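PDB 1X0U: hypothetical methylmalonyl-CoA decarboxylase alpha subunit from Sulfolobus tokodaii, which is of undemonstrated function but belongs to the carboxyl transferase subunits, built from crotonase-like domains and assembled here as a hexamer. Local coordinates for residues 121-126 against 154-159; 168-173 against 180-185. All coordinates share one frame; numbering follows the deposited sequence.

Contact 1 of 2, residues 121-126 against 154-159; sequences LALKVG and FKMNVM
L123 reaches out from helix 109-125 and sets its CD2 methyl between M156 and M159, which stand one turn apart on helix 144-160. Its CB starts toward the other helix, and CG lies anti to the backbone N (chi1 -156°), which carries the branch on toward helix 144-160. CD2 comes to 4.2 Å from M156 CE and 4.3 Å from M159 CB, so one methyl touches the end of one methionine and the root of the other. The leucine and M156 run obliquely to each other. M156 begins at an angle to the leucine helix, but its chain is bent at both chi2 (-53°) and chi3, and the folded thioether brings the CE methyl back to L123. M159 does the reverse: CB points toward L123, while the sulfur and CE lead away; A395 of a neighbouring subunit packs on this methionine. The touch is apolar and loose, burying 115 Å² in all, and the nearest CA atoms, those of L123 and M159, stay 8.6 Å apart. Y513 of that same neighbouring subunit also packs on L123, and V163 and I164, just past helix 144-160, lie against it too. The contact thus joins the C-terminal end of helix 109-125 to the last turns of helix 144-160, with strand 91-98 touching the first helix through F94 and helix 180-184 lying against the second.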
# COMPACT_ATOMS: atom_id res chain seq x y z
N LEU A 121 -5.68 -19.42 15.18
CA LEU A 121 -5.52 -20.24 14.00
C LEU A 121 -6.59 -19.89 12.96
O LEU A 121 -6.30 -19.72 11.78
CB LEU A 121 -5.60 -21.72 14.36
CG LEU A 121 -4.36 -22.32 15.02
CD1 LEU A 121 -4.63 -23.74 15.50
CD2 LEU A 121 -3.21 -22.30 14.01
N ALA A 122 -7.83 -19.76 13.42
CA ALA A 122 -8.93 -19.44 12.52
C ALA A 122 -8.69 -18.08 11.87
O ALA A 122 -9.08 -17.85 10.73
CB ALA A 122 -10.26 -19.44 13.29
N LEU A 123 -8.04 -17.18 12.60
CA LEU A 123 -7.75 -15.86 12.08
C LEU A 123 -6.61 -15.94 11.05
O LEU A 123 -6.62 -15.21 10.05
CB LEU A 123 -7.37 -14.92 13.21
CG LEU A 123 -7.60 -13.43 12.93
CD1 LEU A 123 -9.07 -13.20 12.53
CD2 LEU A 123 -7.25 -12.62 14.18
N LYS A 124 -5.64 -16.81 11.29
CA LYS A 124 -4.51 -16.95 10.37
C LYS A 124 -4.92 -17.58 9.03
O LYS A 124 -4.42 -17.18 7.98
CB LYS A 124 -3.39 -17.81 10.97
CG LYS A 124 -2.59 -17.15 12.08
CD LYS A 124 -1.32 -17.97 12.36
CE LYS A 124 -0.61 -17.50 13.61
NZ LYS A 124 -0.43 -16.03 13.59
N VAL A 125 -5.80 -18.58 9.07
CA VAL A 125 -6.22 -19.26 7.85
C VAL A 125 -7.55 -18.76 7.25
O VAL A 125 -7.96 -19.21 6.18
CB VAL A 125 -6.33 -20.79 8.07
CG1 VAL A 125 -4.97 -21.35 8.51
CG2 VAL A 125 -7.41 -21.10 9.09
N GLY A 126 -8.21 -17.83 7.94
CA GLY A 126 -9.46 -17.30 7.45
C GLY A 126 -10.63 -18.27 7.52
O GLY A 126 -11.34 -18.47 6.53
N PHE A 154 -11.75 -12.21 24.69
CA PHE A 154 -12.48 -11.04 24.21
C PHE A 154 -11.62 -10.31 23.18
O PHE A 154 -12.11 -9.77 22.19
CB PHE A 154 -12.79 -10.06 25.34
CG PHE A 154 -13.66 -10.62 26.43
CD1 PHE A 154 -14.40 -11.78 26.23
CD2 PHE A 154 -13.73 -9.99 27.66
CE1 PHE A 154 -15.19 -12.31 27.25
CE2 PHE A 154 -14.51 -10.49 28.69
CZ PHE A 154 -15.24 -11.66 28.48
N LYS A 155 -10.32 -10.30 23.44
CA LYS A 155 -9.38 -9.64 22.55
C LYS A 155 -9.48 -10.29 21.17
O LYS A 155 -9.54 -9.60 20.15
CB LYS A 155 -7.96 -9.79 23.11
CG LYS A 155 -7.13 -8.52 23.07
CD LYS A 155 -6.76 -8.14 21.67
CE LYS A 155 -5.72 -7.03 21.67
NZ LYS A 155 -5.29 -6.68 20.28
N MET A 156 -9.50 -11.62 21.14
CA MET A 156 -9.59 -12.33 19.88
C MET A 156 -10.93 -12.08 19.18
O MET A 156 -11.00 -12.04 17.95
CB MET A 156 -9.36 -13.83 20.11
CG MET A 156 -7.95 -14.17 20.61
SD MET A 156 -6.62 -13.49 19.57
CE MET A 156 -7.00 -14.26 18.01
N ASN A 157 -12.00 -11.90 19.95
CA ASN A 157 -13.31 -11.65 19.36
C ASN A 157 -13.32 -10.31 18.60
O ASN A 157 -13.87 -10.21 17.52
CB ASN A 157 -14.38 -11.64 20.45
CG ASN A 157 -14.60 -13.01 21.05
OD1 ASN A 157 -14.69 -13.16 22.28
ND2 ASN A 157 -14.69 -14.03 20.20
N VAL A 158 -12.69 -9.30 19.19
CA VAL A 158 -12.62 -7.98 18.59
C VAL A 158 -11.72 -7.96 17.35
O VAL A 158 -12.08 -7.41 16.32
CB VAL A 158 -12.12 -6.94 19.62
CG1 VAL A 158 -11.86 -5.60 18.95
CG2 VAL A 158 -13.15 -6.78 20.72
N MET A 159 -10.54 -8.58 17.45
CA MET A 159 -9.62 -8.62 16.31
C MET A 159 -10.25 -9.36 15.14
O MET A 159 -9.99 -9.04 13.98
CB MET A 159 -8.32 -9.33 16.68
CG MET A 159 -7.51 -8.67 17.79
SD MET A 159 -6.97 -7.00 17.40
CE MET A 159 -8.10 -6.03 18.43

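Contact 2 of 2, residues 168-173 against 180-185; sequences TIMAGP and YSPALT
P182 packs against T168 and M170, two residues of strand 166-170, a parallel strand in the N-terminal crotonase-like sheet. Helix 180-184, a short helix after the strand, covers this face of it and leads on to the neighbouring parallel strand 187-191, a beta-alpha-beta crossover. All four touching residues are buried, and the contact covers 173 Å² in total. M170 leaves its CA at an angle to the helix; CG lies anti to the backbone N (chi1 175°), and bends at chi2 and chi3, both near +50°, curl the thioether round so that its end comes back to the helix. CB, CG and SD stay more than 4.2 Å from the side chains of helix 180-184, and the terminal CE meets the proline ring at CG, 3.9 Å away, the two side chains running at a slant. M198 and M190 also lie against M170, so it sits among other methionines. T168, two residues earlier on the same side of the strand, points its CB toward the helix and crosses the proline ring at about a right angle. Its OG1 comes to 3.9 Å from P182 CB, while CG2, anti to the carbonyl carbon, lies near P182 CA, though its exact place is less sure. I188 of the next strand touches both T168 and P182. Beyond the proline, T185 also faces T168, but their methyl-to-hydroxyl approach is too tight in the model to be relied on. L184 N donates to Y180 O at 3.0 Å, and T185 N donates to P182 O at 3.1 Å with a weak second bond to S181 O.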
# COMPACT_ATOMS: atom_id res chain seq x y z
N THR A 168 -22.00 -18.19 18.14
CA THR A 168 -21.94 -18.84 19.45
C THR A 168 -23.22 -19.62 19.70
O THR A 168 -24.31 -19.12 19.44
CB THR A 168 -21.81 -17.83 20.61
OG1 THR A 168 -23.08 -17.20 20.83
CG2 THR A 168 -20.78 -16.78 20.31
N ILE A 169 -23.09 -20.85 20.18
CA ILE A 169 -24.27 -21.63 20.54
C ILE A 169 -24.24 -21.57 22.05
O ILE A 169 -23.31 -22.09 22.68
CB ILE A 169 -24.18 -23.11 20.11
CG1 ILE A 169 -24.16 -23.22 18.59
CG2 ILE A 169 -25.37 -23.89 20.66
CD1 ILE A 169 -24.08 -24.65 18.11
N MET A 170 -25.20 -20.87 22.64
CA MET A 170 -25.28 -20.78 24.08
C MET A 170 -26.05 -22.02 24.54
O MET A 170 -27.28 -22.06 24.46
CB MET A 170 -26.02 -19.50 24.50
CG MET A 170 -26.25 -19.38 26.01
SD MET A 170 -24.75 -19.73 26.94
CE MET A 170 -23.62 -18.50 26.13
N ALA A 171 -25.32 -23.04 24.98
CA ALA A 171 -25.97 -24.27 25.42
C ALA A 171 -25.64 -24.58 26.88
O ALA A 171 -25.41 -25.73 27.25
CB ALA A 171 -25.53 -25.44 24.52
N GLY A 172 -25.65 -23.53 27.71
CA GLY A 172 -25.34 -23.69 29.12
C GLY A 172 -25.88 -22.56 29.99
O GLY A 172 -26.64 -21.72 29.51
N PRO A 173 -25.50 -22.52 31.29
CA PRO A 173 -25.91 -21.52 32.28
C PRO A 173 -24.83 -20.46 32.51
O PRO A 173 -24.18 -20.45 33.55
CB PRO A 173 -26.13 -22.36 33.51
CG PRO A 173 -24.98 -23.31 33.44
CD PRO A 173 -24.85 -23.66 31.95
N TYR A 180 -19.87 -12.27 28.03
CA TYR A 180 -19.30 -11.32 27.09
C TYR A 180 -18.70 -11.76 25.76
O TYR A 180 -18.85 -11.05 24.77
CB TYR A 180 -18.33 -10.41 27.83
CG TYR A 180 -19.05 -9.42 28.70
CD1 TYR A 180 -18.80 -9.35 30.07
CD2 TYR A 180 -19.99 -8.54 28.15
CE1 TYR A 180 -19.48 -8.43 30.88
CE2 TYR A 180 -20.67 -7.62 28.95
CZ TYR A 180 -20.41 -7.57 30.31
OH TYR A 180 -21.06 -6.63 31.09
N SER A 181 -18.00 -12.90 25.72
CA SER A 181 -17.46 -13.33 24.44
C SER A 181 -18.64 -13.54 23.46
O SER A 181 -18.56 -13.14 22.29
CB SER A 181 -16.65 -14.63 24.61
OG SER A 181 -16.00 -14.98 23.39
N PRO A 182 -19.73 -14.18 23.91
CA PRO A 182 -20.87 -14.38 23.02
C PRO A 182 -21.43 -13.05 22.51
O PRO A 182 -21.81 -12.92 21.34
CB PRO A 182 -21.86 -15.13 23.91
CG PRO A 182 -20.94 -15.99 24.74
CD PRO A 182 -19.86 -15.00 25.13
N ALA A 183 -21.46 -12.05 23.39
CA ALA A 183 -21.97 -10.73 23.01
C ALA A 183 -21.12 -10.16 21.89
O ALA A 183 -21.64 -9.50 20.97
CB ALA A 183 -21.94 -9.79 24.22
N LEU A 184 -19.82 -10.41 21.97
CA LEU A 184 -18.88 -9.91 20.98
C LEU A 184 -18.88 -10.67 19.64
O LEU A 184 -18.32 -10.18 18.67
CB LEU A 184 -17.46 -9.89 21.57
CG LEU A 184 -17.18 -8.88 22.70
CD1 LEU A 184 -15.80 -9.15 23.30
CD2 LEU A 184 -17.27 -7.46 22.16
N THR A 185 -19.49 -11.85 19.58
CA THR A 185 -19.53 -12.59 18.32
C THR A 185 -20.70 -12.03 17.48
O THR A 185 -21.48 -11.22 17.98
CB THR A 185 -19.71 -14.11 18.55
OG1 THR A 185 -20.95 -14.35 19.21
CG2 THR A 185 -18.56 -14.68 19.39

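In the fold
From the N terminus, helix 109-125 leads through strand 129-133 to helix 144-160, and contact 1 closes that loop of 27 intervening residues. The chain then enters strand 166-170, turns through the short strand 173-175 and comes back in helix 180-184, where contact 2 closes a much tighter loop, with six residues between its segments. The two loops follow in series, neither enclosing nor crossing the other, and their centres lie about 16 Å apart. Helix 144-160 connects them: N157 OD1 probably hydrogen-bonds S181 OG at 2.5 Å, and F154 packs on Y180. Contact 1 joins two helices, contact 2 sets helix 180-184 on the N-terminal sheet, and both touch the same neighbouring subunit.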